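PDB 4OVD: peptidoglycan glycosyltransferase from Atopobium parvulum, which belongs to the penicillin-binding proteins, pairing a dimerisation-type region with a domain of the D,D-transpeptidase family. Local coordinates for residues Tyr156-Leu164 and Leu221-Glu232; Ala262-Asp270 and Glu280-Ser288. All blocks are in the same frame, centred on the assembly; numbering follows the deposited sequence.

Interaction 1 (Tyr156-Leu164 and Leu221-Glu232); sequences YGNVGVQIL and LSIDIELQKKAE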
ATOM      1  N   TYR A 156       0.983   2.448 -24.656  1.00 70.17           N
ATOM      2  CA  TYR A 156       0.966   1.088 -24.177  1.00 65.65           C
ATOM      3  C   TYR A 156      -0.433   0.674 -23.962  1.00 70.96           C
ATOM      4  O   TYR A 156      -0.705  -0.324 -23.361  1.00 74.37           O
ATOM      5  CB  TYR A 156       1.748   0.943 -22.905  1.00 60.97           C
ATOM      6  CG  TYR A 156       3.215   1.122 -23.096  1.00 62.85           C
ATOM      7  CD1 TYR A 156       4.035   0.054 -23.365  1.00 62.19           C
ATOM      8  CD2 TYR A 156       3.781   2.352 -23.005  1.00 62.46           C
ATOM      9  CE1 TYR A 156       5.379   0.223 -23.543  1.00 65.24           C
ATOM     10  CE2 TYR A 156       5.119   2.528 -23.172  1.00 67.29           C
ATOM     11  CZ  TYR A 156       5.910   1.459 -23.451  1.00 66.75           C
ATOM     12  OH  TYR A 156       7.242   1.663 -23.617  1.00 71.12           O
ATOM     13  N   GLY A 157      -1.329   1.463 -24.495  1.00 72.53           N
ATOM     14  CA  GLY A 157      -2.758   1.216 -24.392  1.00 76.73           C
ATOM     15  C   GLY A 157      -3.264   1.354 -22.982  1.00 70.18           C
ATOM     16  O   GLY A 157      -2.984   2.353 -22.334  1.00 84.94           O
ATOM     17  N   ASN A 158      -3.960   0.321 -22.506  1.00 63.37           N
ATOM     18  CA  ASN A 158      -4.565   0.293 -21.165  1.00 61.89           C
ATOM     19  C   ASN A 158      -3.648   0.023 -20.006  1.00 57.12           C
ATOM     20  O   ASN A 158      -4.079   0.092 -18.839  1.00 65.26           O
ATOM     21  CB  ASN A 158      -5.685  -0.733 -21.116  1.00 70.29           C
ATOM     22  CG  ASN A 158      -6.844  -0.365 -22.024  1.00 79.18           C
ATOM     23  OD1 ASN A 158      -7.164   0.819 -22.214  1.00 80.21           O
ATOM     24  ND2 ASN A 158      -7.493  -1.373 -22.571  1.00 80.86           N
ATOM     25  N   VAL A 159      -2.381  -0.219 -20.307  1.00 55.68           N
ATOM     26  CA  VAL A 159      -1.412  -0.529 -19.277  1.00 54.19           C
ATOM     27  C   VAL A 159      -1.070   0.705 -18.459  1.00 52.23           C
ATOM     28  O   VAL A 159      -0.506   1.657 -18.957  1.00 54.95           O
ATOM     29  CB  VAL A 159      -0.069  -1.067 -19.844  1.00 53.47           C
ATOM     30  CG1 VAL A 159       0.852  -1.394 -18.678  1.00 52.51           C
ATOM     31  CG2 VAL A 159      -0.268  -2.309 -20.722  1.00 54.40           C
ATOM     32  N   GLY A 160      -1.359   0.672 -17.181  1.00 49.33           N
ATOM     33  CA  GLY A 160      -0.999   1.796 -16.336  1.00 49.84           C
ATOM     34  C   GLY A 160      -1.903   2.993 -16.473  1.00 50.78           C
ATOM     35  O   GLY A 160      -1.653   4.031 -15.820  1.00 49.75           O
ATOM     36  N   VAL A 161      -2.980   2.855 -17.249  1.00 46.03           N
ATOM     37  CA  VAL A 161      -3.854   4.006 -17.450  1.00 50.15           C
ATOM     38  C   VAL A 161      -4.589   4.388 -16.147  1.00 48.19           C
ATOM     39  O   VAL A 161      -5.012   5.543 -15.957  1.00 48.45           O
ATOM     40  CB  VAL A 161      -4.832   3.791 -18.607  1.00 60.51           C
ATOM     41  CG1 VAL A 161      -5.985   2.895 -18.184  1.00 63.30           C
ATOM     42  CG2 VAL A 161      -5.382   5.125 -19.056  1.00 73.82           C
ATOM     43  N   GLN A 162      -4.769   3.420 -15.259  1.00 40.86           N
ATOM     44  CA  GLN A 162      -5.355   3.680 -13.976  1.00 38.13           C
ATOM     45  C   GLN A 162      -4.496   4.691 -13.198  1.00 41.45           C
ATOM     46  O   GLN A 162      -5.014   5.582 -12.507  1.00 43.43           O
ATOM     47  CB  GLN A 162      -5.501   2.383 -13.209  1.00 39.93           C
ATOM     48  CG  GLN A 162      -6.430   2.440 -11.999  1.00 41.03           C
ATOM     49  CD  GLN A 162      -6.580   1.045 -11.414  1.00 40.92           C
ATOM     50  OE1 GLN A 162      -5.603   0.462 -11.044  1.00 42.97           O
ATOM     51  NE2 GLN A 162      -7.762   0.502 -11.386  1.00 43.62           N
ATOM     52  N   ILE A 163      -3.185   4.573 -13.313  1.00 37.48           N
ATOM     53  CA  ILE A 163      -2.252   5.484 -12.631  1.00 36.36           C
ATOM     54  C   ILE A 163      -2.193   6.744 -13.455  1.00 39.76           C
ATOM     55  O   ILE A 163      -2.263   7.839 -12.940  1.00 36.83           O
ATOM     56  CB  ILE A 163      -0.827   4.874 -12.555  1.00 37.91           C
ATOM     57  CG1 ILE A 163      -0.803   3.540 -11.802  1.00 41.67           C
ATOM     58  CG2 ILE A 163       0.183   5.798 -11.914  1.00 41.76           C
ATOM     59  CD1 ILE A 163      -1.454   3.550 -10.447  1.00 45.51           C
ATOM     60  N   LEU A 164      -2.054   6.604 -14.758  1.00 39.03           N
ATOM     61  CA  LEU A 164      -1.960   7.786 -15.608  1.00 45.28           C
ATOM     62  C   LEU A 164      -3.181   8.699 -15.551  1.00 40.95           C
ATOM     63  O   LEU A 164      -3.046   9.912 -15.499  1.00 41.46           O
ATOM     64  CB  LEU A 164      -1.721   7.391 -17.071  1.00 44.11           C
ATOM     65  CG  LEU A 164      -0.421   6.644 -17.293  1.00 45.41           C
ATOM     66  CD1 LEU A 164      -0.384   5.960 -18.682  1.00 47.82           C
ATOM     67  CD2 LEU A 164       0.704   7.635 -17.127  1.00 47.46           C
ATOM     68  N   LEU A 221       8.011   9.536 -14.094  1.00 41.96           N
ATOM     69  CA  LEU A 221       7.516   8.696 -13.021  1.00 42.54           C
ATOM     70  C   LEU A 221       8.431   7.561 -12.650  1.00 46.26           C
ATOM     71  O   LEU A 221       9.253   7.085 -13.446  1.00 49.81           O
ATOM     72  CB  LEU A 221       6.208   8.053 -13.442  1.00 42.91           C
ATOM     73  CG  LEU A 221       5.120   9.011 -13.954  1.00 40.75           C
ATOM     74  CD1 LEU A 221       3.866   8.178 -14.201  1.00 41.10           C
ATOM     75  CD2 LEU A 221       4.797  10.147 -13.003  1.00 41.15           C
ATOM     76  N   SER A 222       8.231   7.081 -11.444  1.00 48.22           N
ATOM     77  CA  SER A 222       8.964   5.940 -10.920  1.00 49.54           C
ATOM     78  C   SER A 222       8.494   4.628 -11.504  1.00 45.34           C
ATOM     79  O   SER A 222       9.139   3.620 -11.338  1.00 45.48           O
ATOM     80  CB  SER A 222       8.790   5.901  -9.403  1.00 48.42           C
ATOM     81  OG  SER A 222       7.445   6.048  -9.060  1.00 47.55           O
ATOM     82  N   ILE A 223       7.356   4.635 -12.177  1.00 46.37           N
ATOM     83  CA  ILE A 223       6.787   3.412 -12.730  1.00 44.13           C
ATOM     84  C   ILE A 223       7.613   2.703 -13.765  1.00 45.79           C
ATOM     85  O   ILE A 223       8.175   3.367 -14.607  1.00 48.46           O
ATOM     86  CB  ILE A 223       5.460   3.760 -13.427  1.00 48.08           C
ATOM     87  CG1 ILE A 223       4.440   4.164 -12.390  1.00 48.69           C
ATOM     88  CG2 ILE A 223       4.909   2.578 -14.218  1.00 49.59           C
ATOM     89  CD1 ILE A 223       4.036   3.051 -11.460  1.00 44.74           C
ATOM     90  N   ASP A 224       7.679   1.370 -13.720  1.00 46.59           N
ATOM     91  CA  ASP A 224       8.392   0.593 -14.754  1.00 50.92           C
ATOM     92  C   ASP A 224       7.243  -0.017 -15.511  1.00 50.51           C
ATOM     93  O   ASP A 224       6.502  -0.859 -15.022  1.00 45.58           O
ATOM     94  CB  ASP A 224       9.317  -0.472 -14.199  1.00 59.58           C
ATOM     95  CG  ASP A 224      10.040  -1.255 -15.322  1.00 68.32           C
ATOM     96  OD1 ASP A 224       9.312  -1.779 -16.198  1.00 76.00           O
ATOM     97  OD2 ASP A 224      11.307  -1.382 -15.310  1.00 72.62           O
ATOM     98  N   ILE A 225       7.055   0.452 -16.717  1.00 51.55           N
ATOM     99  CA  ILE A 225       5.863   0.069 -17.469  1.00 52.37           C
ATOM    100  C   ILE A 225       5.726  -1.397 -17.725  1.00 48.99           C
ATOM    101  O   ILE A 225       4.618  -1.909 -17.728  1.00 52.21           O
ATOM    102  CB  ILE A 225       5.745   0.880 -18.772  1.00 53.87           C
ATOM    103  CG1 ILE A 225       4.309   0.828 -19.329  1.00 52.99           C
ATOM    104  CG2 ILE A 225       6.843   0.482 -19.744  1.00 56.90           C
ATOM    105  CD1 ILE A 225       3.311   1.497 -18.431  1.00 54.01           C
ATOM    106  N   GLU A 226       6.833  -2.084 -17.944  1.00 54.98           N
ATOM    107  CA  GLU A 226       6.747  -3.540 -18.145  1.00 59.95           C
ATOM    108  C   GLU A 226       6.327  -4.260 -16.836  1.00 54.57           C
ATOM    109  O   GLU A 226       5.591  -5.242 -16.840  1.00 49.96           O
ATOM    110  CB  GLU A 226       8.081  -4.092 -18.669  1.00 70.72           C
ATOM    111  CG  GLU A 226       7.875  -5.252 -19.616  1.00 77.89           C
ATOM    112  CD  GLU A 226       7.128  -4.853 -20.888  1.00 83.43           C
ATOM    113  OE1 GLU A 226       7.274  -3.699 -21.376  1.00 84.95           O
ATOM    114  OE2 GLU A 226       6.394  -5.710 -21.428  1.00100.87           O
ATOM    115  N   LEU A 227       6.761  -3.731 -15.695  1.00 54.96           N
ATOM    116  CA  LEU A 227       6.371  -4.302 -14.414  1.00 52.54           C
ATOM    117  C   LEU A 227       4.911  -3.963 -14.121  1.00 48.65           C
ATOM    118  O   LEU A 227       4.190  -4.693 -13.465  1.00 46.78           O
ATOM    119  CB  LEU A 227       7.280  -3.776 -13.320  1.00 54.18           C
ATOM    120  CG  LEU A 227       7.066  -4.544 -12.039  1.00 58.98           C
ATOM    121  CD1 LEU A 227       7.281  -6.033 -12.313  1.00 65.01           C
ATOM    122  CD2 LEU A 227       8.033  -3.992 -11.003  1.00 58.04           C
ATOM    123  N   GLN A 228       4.456  -2.870 -14.667  1.00 48.78           N
ATOM    124  CA  GLN A 228       3.079  -2.467 -14.468  1.00 43.52           C
ATOM    125  C   GLN A 228       2.193  -3.433 -15.193  1.00 43.04           C
ATOM    126  O   GLN A 228       1.166  -3.830 -14.698  1.00 45.78           O
ATOM    127  CB  GLN A 228       2.881  -1.030 -14.971  1.00 43.11           C
ATOM    128  CG  GLN A 228       1.475  -0.535 -14.844  1.00 43.34           C
ATOM    129  CD  GLN A 228       1.045  -0.409 -13.424  1.00 44.38           C
ATOM    130  OE1 GLN A 228       1.879  -0.215 -12.512  1.00 42.25           O
ATOM    131  NE2 GLN A 228      -0.267  -0.502 -13.204  1.00 50.74           N
ATOM    132  N   LYS A 229       2.623  -3.876 -16.356  1.00 49.27           N
ATOM    133  CA  LYS A 229       1.822  -4.813 -17.140  1.00 52.26           C
ATOM    134  C   LYS A 229       1.659  -6.158 -16.455  1.00 49.77           C
ATOM    135  O   LYS A 229       0.608  -6.788 -16.500  1.00 51.77           O
ATOM    136  CB  LYS A 229       2.513  -4.989 -18.495  1.00 61.76           C
ATOM    137  CG  LYS A 229       1.830  -5.926 -19.459  1.00 67.82           C
ATOM    138  CD  LYS A 229       2.747  -6.129 -20.667  1.00 76.35           C
ATOM    139  CE  LYS A 229       2.115  -7.021 -21.712  1.00 77.74           C
ATOM    140  NZ  LYS A 229       0.896  -6.331 -22.227  1.00 82.68           N
ATOM    141  N   LYS A 230       2.746  -6.647 -15.895  1.00 53.44           N
ATOM    142  CA  LYS A 230       2.724  -7.886 -15.123  1.00 52.37           C
ATOM    143  C   LYS A 230       1.855  -7.718 -13.896  1.00 46.60           C
ATOM    144  O   LYS A 230       1.106  -8.621 -13.553  1.00 46.91           O
ATOM    145  CB  LYS A 230       4.117  -8.249 -14.646  1.00 55.87           C
ATOM    146  CG  LYS A 230       5.099  -8.598 -15.751  1.00 62.38           C
ATOM    147  CD  LYS A 230       6.464  -8.908 -15.150  1.00 65.76           C
ATOM    148  CE  LYS A 230       7.480  -9.180 -16.226  1.00 68.84           C
ATOM    149  NZ  LYS A 230       6.993 -10.352 -16.981  1.00 68.64           N
ATOM    150  N   ALA A 231       1.992  -6.594 -13.188  1.00 42.53           N
ATOM    151  CA  ALA A 231       1.168  -6.369 -12.007  1.00 41.43           C
ATOM    152  C   ALA A 231      -0.305  -6.494 -12.366  1.00 44.27           C
ATOM    153  O   ALA A 231      -1.085  -7.157 -11.665  1.00 44.48           O
ATOM    154  CB  ALA A 231       1.434  -5.008 -11.403  1.00 43.32           C
ATOM    155  N   GLU A 232      -0.680  -5.901 -13.497  1.00 45.78           N
ATOM    156  CA  GLU A 232      -2.073  -5.932 -13.917  1.00 45.25           C
ATOM    157  C   GLU A 232      -2.550  -7.292 -14.300  1.00 45.49           C
ATOM    158  O   GLU A 232      -3.637  -7.711 -13.930  1.00 45.71           O
ATOM    159  CB  GLU A 232      -2.287  -4.939 -15.057  1.00 52.13           C
ATOM    160  CG  GLU A 232      -2.047  -3.506 -14.578  1.00 57.03           C
ATOM    161  CD  GLU A 232      -2.340  -2.441 -15.623  1.00 64.78           C
ATOM    162  OE1 GLU A 232      -2.731  -2.835 -16.753  1.00 79.32           O
ATOM    163  OE2 GLU A 232      -2.204  -1.219 -15.295  1.00 61.88           O
TER
HETATM  164  O   HOH W   1      -5.589  -1.826 -17.259  1.00 65.24           O
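Glu232 reaches out from helix 225-242 and uses one carboxylate oxygen, OE2, to grip the turn before helix 161-164. Gly160 N donates to Glu232 OE2 at 2.8 Å on the syn side, while Gln228 NE2, one helical turn back, donates to the same Glu232 OE2 at 2.9 Å on the anti side in a nearly straight bond. Both come from the same face of the carboxylate, and together they fix its rotation; the other oxygen, OE1, shares a water with Asn158 O. Gly160 suits the place: at its positive phi a side chain would press on the carbonyl O of Val159, and its CA lies only 3.7 Å from Gln228 CG. Packing stays close at Val159, whose CG1, anti to the backbone N (chi1 -178°), meets Ile225 CD1 at 3.8 Å and lies against the backbone of Lys229. Ile225 also sends CG1 over the centre of the Tyr156 ring in a CH-pi contact, 4.0 Å from the centroid. Here the turns entering the short helix 161-164, in the dimerisation-domain region, rest on the first turns of helix 225-242, which begins at the N-cap Asp224 and packs on the edge strand 260-266 of the transpeptidase-domain sheet. The other side is looser. Tyr156 is partly exposed, and Lys229 offers Val159 little but its CB before its chain runs outward. Deeper in, Leu164 CD2 and Leu221 CD1 only brush each other at 4.3 Å.

Interaction 2 (Ala262-Asp270 and Glu280-Ser288); sequences AAASYPLPD and ESLNLKLVS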
ATOM      1  N   ALA A 262       5.241  -0.132  -9.507  1.00 39.33           N
ATOM      2  CA  ALA A 262       3.980  -0.601 -10.112  1.00 39.61           C
ATOM      3  C   ALA A 262       2.859  -0.597  -9.101  1.00 38.89           C
ATOM      4  O   ALA A 262       3.091  -0.741  -7.923  1.00 40.03           O
ATOM      5  CB  ALA A 262       4.142  -1.990 -10.660  1.00 43.92           C
ATOM      6  N   ALA A 263       1.632  -0.400  -9.561  1.00 40.66           N
ATOM      7  CA  ALA A 263       0.499  -0.409  -8.673  1.00 37.74           C
ATOM      8  C   ALA A 263      -0.782  -0.539  -9.445  1.00 35.81           C
ATOM      9  O   ALA A 263      -0.971   0.102 -10.509  1.00 34.97           O
ATOM     10  CB  ALA A 263       0.493   0.873  -7.831  1.00 37.43           C
ATOM     11  N   ALA A 264      -1.690  -1.350  -8.928  1.00 38.85           N
ATOM     12  CA  ALA A 264      -2.971  -1.520  -9.592  1.00 37.42           C
ATOM     13  C   ALA A 264      -4.054  -2.040  -8.673  1.00 37.09           C
ATOM     14  O   ALA A 264      -3.768  -2.638  -7.658  1.00 35.61           O
ATOM     15  CB  ALA A 264      -2.806  -2.456 -10.785  1.00 41.54           C
ATOM     16  N   SER A 265      -5.295  -1.736  -9.031  1.00 34.27           N
ATOM     17  CA  SER A 265      -6.477  -2.204  -8.360  1.00 37.43           C
ATOM     18  C   SER A 265      -7.408  -2.796  -9.423  1.00 35.76           C
ATOM     19  O   SER A 265      -7.452  -2.347 -10.528  1.00 41.56           O
ATOM     20  CB  SER A 265      -7.198  -1.023  -7.658  1.00 40.04           C
ATOM     21  OG  SER A 265      -6.458  -0.655  -6.547  1.00 53.02           O
ATOM     22  N   TYR A 266      -8.170  -3.783  -9.040  1.00 38.78           N
ATOM     23  CA  TYR A 266      -9.100  -4.457  -9.889  1.00 38.88           C
ATOM     24  C   TYR A 266     -10.437  -4.080  -9.307  1.00 44.45           C
ATOM     25  O   TYR A 266     -10.610  -4.189  -8.083  1.00 44.42           O
ATOM     26  CB  TYR A 266      -8.908  -5.987  -9.846  1.00 39.56           C
ATOM     27  CG  TYR A 266      -9.822  -6.739 -10.770  1.00 44.24           C
ATOM     28  CD1 TYR A 266     -11.137  -6.971 -10.426  1.00 47.76           C
ATOM     29  CD2 TYR A 266      -9.378  -7.231 -11.995  1.00 51.21           C
ATOM     30  CE1 TYR A 266     -11.998  -7.632 -11.288  1.00 54.23           C
ATOM     31  CE2 TYR A 266     -10.240  -7.898 -12.859  1.00 49.49           C
ATOM     32  CZ  TYR A 266     -11.543  -8.079 -12.500  1.00 52.58           C
ATOM     33  OH  TYR A 266     -12.406  -8.759 -13.312  1.00 67.83           O
ATOM     34  N   PRO A 267     -11.418  -3.710 -10.169  1.00 46.82           N
ATOM     35  CA  PRO A 267     -11.355  -3.655 -11.639  1.00 49.70           C
ATOM     36  C   PRO A 267     -10.478  -2.589 -12.231  1.00 52.16           C
ATOM     37  O   PRO A 267     -10.335  -1.483 -11.668  1.00 48.06           O
ATOM     38  CB  PRO A 267     -12.826  -3.413 -12.087  1.00 54.38           C
ATOM     39  CG  PRO A 267     -13.632  -3.241 -10.855  1.00 55.76           C
ATOM     40  CD  PRO A 267     -12.799  -3.677  -9.660  1.00 55.06           C
ATOM     41  N   LEU A 268      -9.955  -2.905 -13.419  1.00 44.78           N
ATOM     42  CA  LEU A 268      -9.089  -2.033 -14.156  1.00 45.79           C
ATOM     43  C   LEU A 268      -9.927  -1.409 -15.235  1.00 49.38           C
ATOM     44  O   LEU A 268     -10.951  -1.971 -15.620  1.00 47.11           O
ATOM     45  CB  LEU A 268      -7.980  -2.822 -14.822  1.00 49.81           C
ATOM     46  CG  LEU A 268      -6.837  -3.336 -13.957  1.00 50.86           C
ATOM     47  CD1 LEU A 268      -6.065  -4.471 -14.636  1.00 51.47           C
ATOM     48  CD2 LEU A 268      -5.928  -2.160 -13.655  1.00 47.40           C
ATOM     49  N   PRO A 269      -9.542  -0.231 -15.700  1.00 46.29           N
ATOM     50  CA  PRO A 269     -10.357   0.358 -16.777  1.00 57.26           C
ATOM     51  C   PRO A 269      -9.806   0.137 -18.201  1.00 61.30           C
ATOM     52  O   PRO A 269      -8.629  -0.166 -18.365  1.00 65.50           O
ATOM     53  CB  PRO A 269     -10.217   1.831 -16.509  1.00 50.02           C
ATOM     54  CG  PRO A 269      -8.821   1.957 -16.028  1.00 52.79           C
ATOM     55  CD  PRO A 269      -8.510   0.694 -15.249  1.00 50.79           C
ATOM     56  N   ASP A 270     -10.628   0.411 -19.214  1.00 79.33           N
ATOM     57  CA  ASP A 270     -10.190   0.332 -20.615  1.00 83.14           C
ATOM     58  C   ASP A 270     -10.935   1.333 -21.496  1.00 91.70           C
ATOM     59  O   ASP A 270     -12.105   1.649 -21.239  1.00 72.90           O
ATOM     60  CB  ASP A 270     -10.396  -1.056 -21.203  1.00 98.78           C
ATOM     61  CG  ASP A 270     -11.850  -1.363 -21.465  1.00102.64           C
ATOM     62  OD1 ASP A 270     -12.687  -0.910 -20.650  1.00 96.97           O
ATOM     63  OD2 ASP A 270     -12.144  -2.067 -22.468  1.00 80.01           O
ATOM     64  N   GLU A 280     -15.623   4.144 -11.472  1.00 51.51           N
ATOM     65  CA  GLU A 280     -15.055   3.497 -10.316  1.00 54.35           C
ATOM     66  C   GLU A 280     -13.748   2.740 -10.572  1.00 48.30           C
ATOM     67  O   GLU A 280     -12.916   2.671  -9.670  1.00 59.36           O
ATOM     68  CB  GLU A 280     -16.063   2.640  -9.557  1.00 70.35           C
ATOM     69  CG  GLU A 280     -16.973   3.530  -8.693  1.00 84.31           C
ATOM     70  CD  GLU A 280     -17.796   2.782  -7.655  1.00 94.41           C
ATOM     71  OE1 GLU A 280     -17.445   1.633  -7.311  1.00 81.95           O
ATOM     72  OE2 GLU A 280     -18.783   3.369  -7.155  1.00110.69           O
ATOM     73  N   SER A 281     -13.473   2.332 -11.802  1.00 45.37           N
ATOM     74  CA  SER A 281     -12.206   1.606 -12.079  1.00 45.35           C
ATOM     75  C   SER A 281     -10.997   2.552 -12.149  1.00 46.35           C
ATOM     76  O   SER A 281      -9.858   2.102 -12.219  1.00 46.06           O
ATOM     77  CB  SER A 281     -12.288   0.836 -13.398  1.00 46.24           C
ATOM     78  OG  SER A 281     -12.239   1.733 -14.507  1.00 47.06           O
ATOM     79  N   LEU A 282     -11.255   3.861 -12.166  1.00 42.57           N
ATOM     80  CA  LEU A 282     -10.218   4.886 -12.214  1.00 45.36           C
ATOM     81  C   LEU A 282      -9.518   5.203 -10.886  1.00 47.10           C
ATOM     82  O   LEU A 282      -8.532   5.948 -10.844  1.00 43.40           O
ATOM     83  CB  LEU A 282     -10.819   6.187 -12.748  1.00 43.85           C
ATOM     84  CG  LEU A 282     -11.430   6.027 -14.140  1.00 42.22           C
ATOM     85  CD1 LEU A 282     -12.088   7.326 -14.544  1.00 44.23           C
ATOM     86  CD2 LEU A 282     -10.379   5.612 -15.143  1.00 43.39           C
ATOM     87  N   ASN A 283     -10.068   4.707  -9.804  1.00 40.41           N
ATOM     88  CA  ASN A 283      -9.446   4.890  -8.523  1.00 42.14           C
ATOM     89  C   ASN A 283      -8.404   3.802  -8.296  1.00 39.73           C
ATOM     90  O   ASN A 283      -8.474   2.755  -8.909  1.00 45.05           O
ATOM     91  CB  ASN A 283     -10.469   4.629  -7.444  1.00 44.20           C
ATOM     92  CG  ASN A 283     -11.581   5.637  -7.451  1.00 54.31           C
ATOM     93  OD1 ASN A 283     -11.338   6.853  -7.456  1.00 68.00           O
ATOM     94  ND2 ASN A 283     -12.813   5.143  -7.401  1.00 59.32           N
ATOM     95  N   LEU A 284      -7.443   4.065  -7.418  1.00 39.25           N
ATOM     96  CA  LEU A 284      -6.549   3.016  -6.949  1.00 38.17           C
ATOM     97  C   LEU A 284      -7.135   2.698  -5.596  1.00 38.91           C
ATOM     98  O   LEU A 284      -7.101   3.540  -4.643  1.00 40.75           O
ATOM     99  CB  LEU A 284      -5.118   3.466  -6.679  1.00 45.82           C
ATOM    100  CG  LEU A 284      -4.000   3.207  -7.600  1.00 50.98           C
ATOM    101  CD1 LEU A 284      -2.743   3.634  -6.846  1.00 49.92           C
ATOM    102  CD2 LEU A 284      -4.012   1.715  -7.892  1.00 52.93           C
ATOM    103  N   LYS A 285      -7.639   1.502  -5.448  1.00 35.58           N
ATOM    104  CA  LYS A 285      -8.243   1.119  -4.174  1.00 36.25           C
ATOM    105  C   LYS A 285      -7.296   1.273  -2.996  1.00 33.03           C
ATOM    106  O   LYS A 285      -7.729   1.651  -1.924  1.00 34.42           O
ATOM    107  CB  LYS A 285      -8.809  -0.288  -4.253  1.00 35.89           C
ATOM    108  CG  LYS A 285     -10.024  -0.374  -5.168  1.00 36.94           C
ATOM    109  CD  LYS A 285     -10.600  -1.781  -5.194  1.00 42.26           C
ATOM    110  CE  LYS A 285     -11.971  -1.738  -5.873  1.00 49.00           C
ATOM    111  NZ  LYS A 285     -12.429  -3.115  -6.112  1.00 53.89           N
ATOM    112  N   LEU A 286      -6.016   0.956  -3.179  1.00 35.49           N
ATOM    113  CA  LEU A 286      -5.016   1.144  -2.105  1.00 34.89           C
ATOM    114  C   LEU A 286      -4.992   2.470  -1.419  1.00 29.69           C
ATOM    115  O   LEU A 286      -4.454   2.614  -0.330  1.00 35.03           O
ATOM    116  CB  LEU A 286      -3.611   1.039  -2.698  1.00 42.79           C
ATOM    117  CG  LEU A 286      -3.293  -0.354  -3.152  1.00 49.39           C
ATOM    118  CD1 LEU A 286      -2.076  -0.354  -4.010  1.00 49.26           C
ATOM    119  CD2 LEU A 286      -3.071  -1.197  -1.920  1.00 48.26           C
ATOM    120  N   VAL A 287      -5.340   3.467  -2.172  1.00 28.87           N
ATOM    121  CA  VAL A 287      -5.380   4.877  -1.756  1.00 30.82           C
ATOM    122  C   VAL A 287      -6.696   5.384  -1.290  1.00 30.71           C
ATOM    123  O   VAL A 287      -6.837   6.139  -0.281  1.00 30.82           O
ATOM    124  CB  VAL A 287      -4.962   5.711  -3.018  1.00 35.84           C
ATOM    125  CG1 VAL A 287      -5.032   7.167  -2.763  1.00 44.29           C
ATOM    126  CG2 VAL A 287      -3.527   5.344  -3.410  1.00 42.04           C
ATOM    127  N   SER A 288      -7.709   5.066  -2.064  1.00 32.79           N
ATOM    128  CA  SER A 288      -9.002   5.594  -1.767  1.00 34.77           C
ATOM    129  C   SER A 288      -9.993   4.669  -1.127  1.00 40.02           C
ATOM    130  O   SER A 288     -11.034   5.124  -0.806  1.00 36.80           O
ATOM    131  CB  SER A 288      -9.573   6.189  -3.065  1.00 40.18           C
ATOM    132  OG  SER A 288      -9.590   5.154  -4.011  1.00 45.30           O
TER
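Ser265 and Lys285 meet twice over, through the serine hydroxyl and through the lysine chain. Ser265 OG, placed beside its own backbone N (chi1 -73°), accepts from Lys285 N at 2.7 Å, a short but bent bond that engages an N-H in the first turn of helix 285-288. A small hydroxyl fits here because the backbone of the helix comes so close to the strand. The lysine then runs extended beyond CG: its CB and CG lie against Ser265, its CD and CE pass alongside the carbonyl of Tyr266, and Lys285 NZ arrives at Tyr266 O at 2.9 Å, in the carbonyl plane and on a lone pair. Lys285 NZ also sits 3.6 Å from CD of Pro267, whose ring the chain crosses at about a right angle. The chain leaves the strand through a cis peptide bond before Pro267; beyond it, Pro267 O lies 3.5 Å from Ser281 CB and Pro269 CB 4.0 Å from Leu282 CD2. On the buried side Leu284 lays CD2 on the backbone of Ala264, 3.8 Å from its CA; Ala264 turns its methyl away, and the small methyl of Ala263 faces Leu284 CD1.

Further out, Ser249 OG on the adjoining strand 248-253 is hydrogen-bonded to Ser265 OG, and Lys285 NZ has a weak additional bond to Gln246 O. Ser281 OG is held within its own loop by Asp278 O. Gln162 of helix 161-164 ties the two segments together from outside, its NE2 donating to both Ser265 O and Ser281 O. The start of a short helix is thus fastened to the end of the edge strand 260-266 of the five-stranded antiparallel sheet that forms the core of the penicillin-binding transpeptidase fold.

How the interactions relate
From the N terminus, the chain first passes through 156-164 and, after 56 intervening residues, returns at 221-232 to close interaction 1. Helix 225-242 then leads into strands 248-253 and 260-266, and interaction 2 closes a much shorter loop of nine residues between 262-270 and 280-288. The two loops follow in series, neither nesting nor crossing, yet their centres lie only about 11 Å apart. They touch directly: Gln228 NE2 probably bonds to Ala263 O, and Asn158 packs beside Asp270. Together they join the turns and short helix at 156-164, through helix 225-242, to the edge strand 260-266 of the five-stranded sheet and to helix 285-288.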